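PDB 3FFR: phosphoserine aminotransferase SerC from Cytophaga hutchinsonii ATCC 33406, which probably catalyses the pyridoxal-phosphate-dependent transfer of an amino group between glutamate and 3-phosphohydroxypyruvate in serine biosynthesis. Local coordinates for residues 139-151 with 292-304. Residues are numbered along the deposited sequence; the frame is centred on the assembly and turned at random. Where two conformers were deposited one is given.
Sequences NETSSGVSMPVED and VEDAKLRSMTTIV
Asn139 swings CG anti to its own N (chi1 -156°) and Ser299 does the same with OG (chi1 178°), and the two polar ends meet where the hairpin of strands 139-140 and 145-146, closed by a G1 beta bulge at Gly144 and Val145, packs on the turn leading into strand 302-307. Ser299 OG donates to Asn139 OD1 at 2.6 Å, tilted from the carbonyl plane, while Ser146 OG donates to the same oxygen within that plane. The amide's ND2 gives a hydrogen to Thr302 OG1 (3.0 Å) and is also hydrogen-bonded to Ser170 OG. Ser299 OG in turn accepts from the N atoms of Thr301 and Thr302, an ST turn and ST motif. A leucine at Asn139 would probably leave the hydroxyls of Ser146 and Ser299 without their shared acceptor and Thr302 OG1 without its N-H donor. Next door, Thr141 OG1 is hydrogen-bonded to Ser170 OG and to O3 of the pyridoxal phosphate joined to Lys191, placing the hairpin beside the active site. The backbones join at a single Val145-Arg298 bridge: Ser146 N to Leu297 O, 2.8 Å, and Ser299 N to Gly144 O. Gly144 CA, at positive phi, sits a tight 3.4 Å from Val304 CG2. At the outer end, in one of two modelled conformers, extended Lys296 passes Pro148; its NZ bridges Glu150 OE2 weakly and meets Asp151 OD1 at 2.8 Å, syn but 23° out of the carboxylate plane.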
# COMPACT_ATOMS: atom_id res chain seq x y z
N ASN A 139 3.50 -16.22 -15.31
CA ASN A 139 2.10 -16.68 -15.26
C ASN A 139 1.12 -15.58 -15.66
O ASN A 139 0.90 -14.62 -14.90
CB ASN A 139 1.77 -17.25 -13.89
CG ASN A 139 0.59 -18.24 -13.93
OD1 ASN A 139 0.68 -19.31 -14.59
ND2 ASN A 139 -0.50 -17.89 -13.28
N GLU A 140 0.62 -15.65 -16.90
CA GLU A 140 -0.31 -14.61 -17.41
C GLU A 140 -1.68 -15.03 -16.94
O GLU A 140 -2.36 -15.88 -17.53
CB GLU A 140 -0.23 -14.47 -18.95
CG GLU A 140 -1.24 -13.52 -19.55
CD GLU A 140 -1.21 -12.12 -18.97
OE1 GLU A 140 -0.20 -11.40 -19.15
OE2 GLU A 140 -2.25 -11.76 -18.39
N THR A 141 -2.05 -14.41 -15.83
CA THR A 141 -3.23 -14.78 -15.06
C THR A 141 -4.54 -14.64 -15.86
O THR A 141 -5.52 -15.33 -15.60
CB THR A 141 -3.34 -13.88 -13.81
OG1 THR A 141 -2.03 -13.67 -13.25
CG2 THR A 141 -4.26 -14.50 -12.73
N SER A 142 -4.53 -13.75 -16.83
CA SER A 142 -5.74 -13.53 -17.64
C SER A 142 -6.07 -14.71 -18.54
O SER A 142 -7.24 -15.05 -18.73
CB SER A 142 -5.64 -12.25 -18.49
OG SER A 142 -4.58 -12.29 -19.42
N SER A 143 -5.03 -15.38 -19.04
CA SER A 143 -5.20 -16.44 -20.04
C SER A 143 -4.86 -17.84 -19.58
O SER A 143 -5.19 -18.81 -20.24
CB SER A 143 -4.35 -16.11 -21.25
OG SER A 143 -2.98 -16.22 -20.92
N GLY A 144 -4.16 -17.92 -18.46
CA GLY A 144 -3.71 -19.20 -17.91
C GLY A 144 -2.48 -19.81 -18.59
O GLY A 144 -2.24 -21.02 -18.51
N VAL A 145 -1.71 -18.96 -19.26
CA VAL A 145 -0.48 -19.38 -19.92
C VAL A 145 0.75 -19.04 -19.08
O VAL A 145 0.91 -17.92 -18.58
CB VAL A 145 -0.31 -18.73 -21.32
CG1 VAL A 145 1.09 -19.13 -21.97
CG2 VAL A 145 -1.50 -19.12 -22.27
N SER A 146 1.61 -20.03 -18.93
CA SER A 146 2.90 -19.85 -18.26
C SER A 146 4.05 -19.84 -19.23
O SER A 146 3.95 -20.33 -20.35
CB SER A 146 3.17 -20.95 -17.23
OG SER A 146 2.19 -21.01 -16.19
N MSE A 147 5.13 -19.23 -18.78
CA MSE A 147 6.45 -19.31 -19.44
C MSE A 147 7.34 -20.10 -18.47
O MSE A 147 7.87 -19.54 -17.51
CB MSE A 147 7.09 -17.97 -19.71
CG MSE A 147 8.38 -18.15 -20.46
SE MSE A 147 9.32 -16.50 -20.86
CE MSE A 147 8.48 -16.06 -22.58
N PRO A 148 7.48 -21.42 -18.69
CA PRO A 148 8.27 -22.24 -17.77
C PRO A 148 9.71 -21.75 -17.60
O PRO A 148 10.24 -21.09 -18.47
CB PRO A 148 8.25 -23.59 -18.42
CG PRO A 148 6.96 -23.64 -19.12
CD PRO A 148 6.82 -22.26 -19.72
N VAL A 149 10.30 -22.09 -16.47
CA VAL A 149 11.65 -21.63 -16.13
C VAL A 149 12.66 -21.96 -17.22
O VAL A 149 13.53 -21.15 -17.54
CB VAL A 149 12.08 -22.13 -14.73
CG1 VAL A 149 13.57 -21.87 -14.46
CG2 VAL A 149 11.21 -21.43 -13.63
N GLU A 150 12.51 -23.13 -17.85
CA GLU A 150 13.46 -23.53 -18.88
C GLU A 150 13.40 -22.56 -20.05
O GLU A 150 14.41 -22.28 -20.70
CB GLU A 150 13.26 -24.99 -19.36
CG GLU A 150 11.91 -25.28 -20.00
CD GLU A 150 11.79 -26.74 -20.43
OE1 GLU A 150 12.82 -27.46 -20.39
OE2 GLU A 150 10.67 -27.15 -20.82
N ASP A 151 12.21 -22.02 -20.30
CA ASP A 151 12.03 -21.04 -21.40
C ASP A 151 12.56 -19.67 -20.95
O ASP A 151 13.22 -18.94 -21.70
CB ASP A 151 10.58 -20.96 -21.86
CG ASP A 151 10.10 -22.22 -22.63
OD1 ASP A 151 10.93 -23.06 -23.08
OD2 ASP A 151 8.88 -22.32 -22.80
N VAL A 292 -5.85 -23.36 -22.94
CA VAL A 292 -4.52 -23.22 -23.54
C VAL A 292 -4.19 -24.56 -24.24
O VAL A 292 -4.17 -25.61 -23.61
CB VAL A 292 -3.47 -22.88 -22.45
CG1 VAL A 292 -2.07 -22.78 -23.05
CG2 VAL A 292 -3.87 -21.57 -21.68
N GLU A 293 -3.96 -24.51 -25.55
CA GLU A 293 -3.73 -25.74 -26.34
C GLU A 293 -2.43 -26.47 -26.02
O GLU A 293 -2.42 -27.69 -25.86
CB GLU A 293 -3.83 -25.44 -27.84
CG GLU A 293 -5.24 -24.98 -28.25
CD GLU A 293 -5.43 -24.82 -29.74
OE1 GLU A 293 -4.46 -25.02 -30.50
OE2 GLU A 293 -6.57 -24.48 -30.14
N ASP A 294 -1.33 -25.73 -25.92
CA ASP A 294 -0.01 -26.32 -25.66
C ASP A 294 0.13 -26.71 -24.19
O ASP A 294 0.24 -25.84 -23.29
CB ASP A 294 1.12 -25.39 -26.13
CG ASP A 294 2.51 -25.99 -25.97
OD1 ASP A 294 2.68 -26.96 -25.21
OD2 ASP A 294 3.46 -25.43 -26.56
N ALA A 295 0.08 -28.01 -23.95
CA ALA A 295 0.07 -28.52 -22.57
C ALA A 295 1.25 -28.07 -21.76
O ALA A 295 1.13 -27.87 -20.55
CB ALA A 295 -0.05 -30.10 -22.55
N LYS A 296 2.39 -27.86 -22.42
CA LYS A 296 3.60 -27.46 -21.69
C LYS A 296 3.45 -26.08 -21.12
O LYS A 296 4.08 -25.74 -20.13
CB LYS A 296 4.88 -27.49 -22.56
CG LYS A 296 6.06 -26.69 -21.94
CD LYS A 296 7.27 -26.54 -22.89
CE LYS A 296 8.32 -25.50 -22.43
NZ LYS A 296 9.51 -25.48 -23.40
N LEU A 297 2.58 -25.29 -21.73
CA LEU A 297 2.43 -23.89 -21.32
C LEU A 297 1.21 -23.58 -20.47
O LEU A 297 0.90 -22.43 -20.20
CB LEU A 297 2.48 -22.99 -22.57
CG LEU A 297 3.72 -23.14 -23.46
CD1 LEU A 297 3.63 -22.18 -24.67
CD2 LEU A 297 5.01 -22.96 -22.66
N ARG A 298 0.53 -24.63 -20.05
CA ARG A 298 -0.64 -24.45 -19.21
C ARG A 298 -0.20 -24.20 -17.77
O ARG A 298 0.67 -24.90 -17.24
CB ARG A 298 -1.52 -25.69 -19.26
CG ARG A 298 -2.16 -25.93 -20.60
CD ARG A 298 -2.92 -27.23 -20.59
NE ARG A 298 -3.31 -27.57 -21.96
CZ ARG A 298 -3.64 -28.78 -22.36
NH1 ARG A 298 -3.61 -29.77 -21.50
NH2 ARG A 298 -3.94 -29.01 -23.63
N SER A 299 -0.81 -23.19 -17.17
CA SER A 299 -0.48 -22.83 -15.79
C SER A 299 -0.85 -23.89 -14.78
O SER A 299 -1.92 -24.49 -14.87
CB SER A 299 -1.21 -21.54 -15.38
OG SER A 299 -0.94 -21.20 -14.02
N MSE A 300 0.05 -24.14 -13.85
CA MSE A 300 -0.22 -25.07 -12.74
C MSE A 300 -0.99 -24.40 -11.57
O MSE A 300 -1.58 -25.08 -10.72
CB MSE A 300 1.09 -25.66 -12.20
CG MSE A 300 1.89 -26.48 -13.14
SE MSE A 300 1.03 -28.28 -13.20
CE MSE A 300 2.42 -29.17 -14.25
N THR A 301 -0.99 -23.05 -11.52
CA THR A 301 -1.56 -22.26 -10.41
C THR A 301 -2.88 -21.55 -10.69
O THR A 301 -3.69 -21.31 -9.78
CB THR A 301 -0.53 -21.25 -9.85
OG1 THR A 301 -0.04 -20.40 -10.90
CG2 THR A 301 0.64 -21.99 -9.21
N THR A 302 -3.07 -21.21 -11.95
CA THR A 302 -4.33 -20.60 -12.38
C THR A 302 -4.77 -21.32 -13.66
O THR A 302 -4.33 -20.99 -14.76
CB THR A 302 -4.20 -19.10 -12.63
OG1 THR A 302 -3.30 -18.87 -13.72
CG2 THR A 302 -3.68 -18.35 -11.37
N ILE A 303 -5.62 -22.33 -13.46
CA ILE A 303 -6.06 -23.22 -14.55
C ILE A 303 -7.27 -22.66 -15.27
O ILE A 303 -8.34 -22.49 -14.70
CB ILE A 303 -6.32 -24.65 -14.00
CG1 ILE A 303 -5.04 -25.18 -13.32
CG2 ILE A 303 -6.81 -25.62 -15.09
CD1 ILE A 303 -5.22 -26.51 -12.52
N VAL A 304 -7.08 -22.39 -16.56
CA VAL A 304 -8.11 -21.80 -17.39
C VAL A 304 -8.72 -22.84 -18.34
O VAL A 304 -8.03 -23.57 -19.07
CB VAL A 304 -7.54 -20.59 -18.14
CG1 VAL A 304 -8.64 -19.93 -19.05
CG2 VAL A 304 -6.99 -19.58 -17.09
O HOH W 1 -4.42 -22.74 -18.00
O HOH W 2 2.67 -22.95 -14.12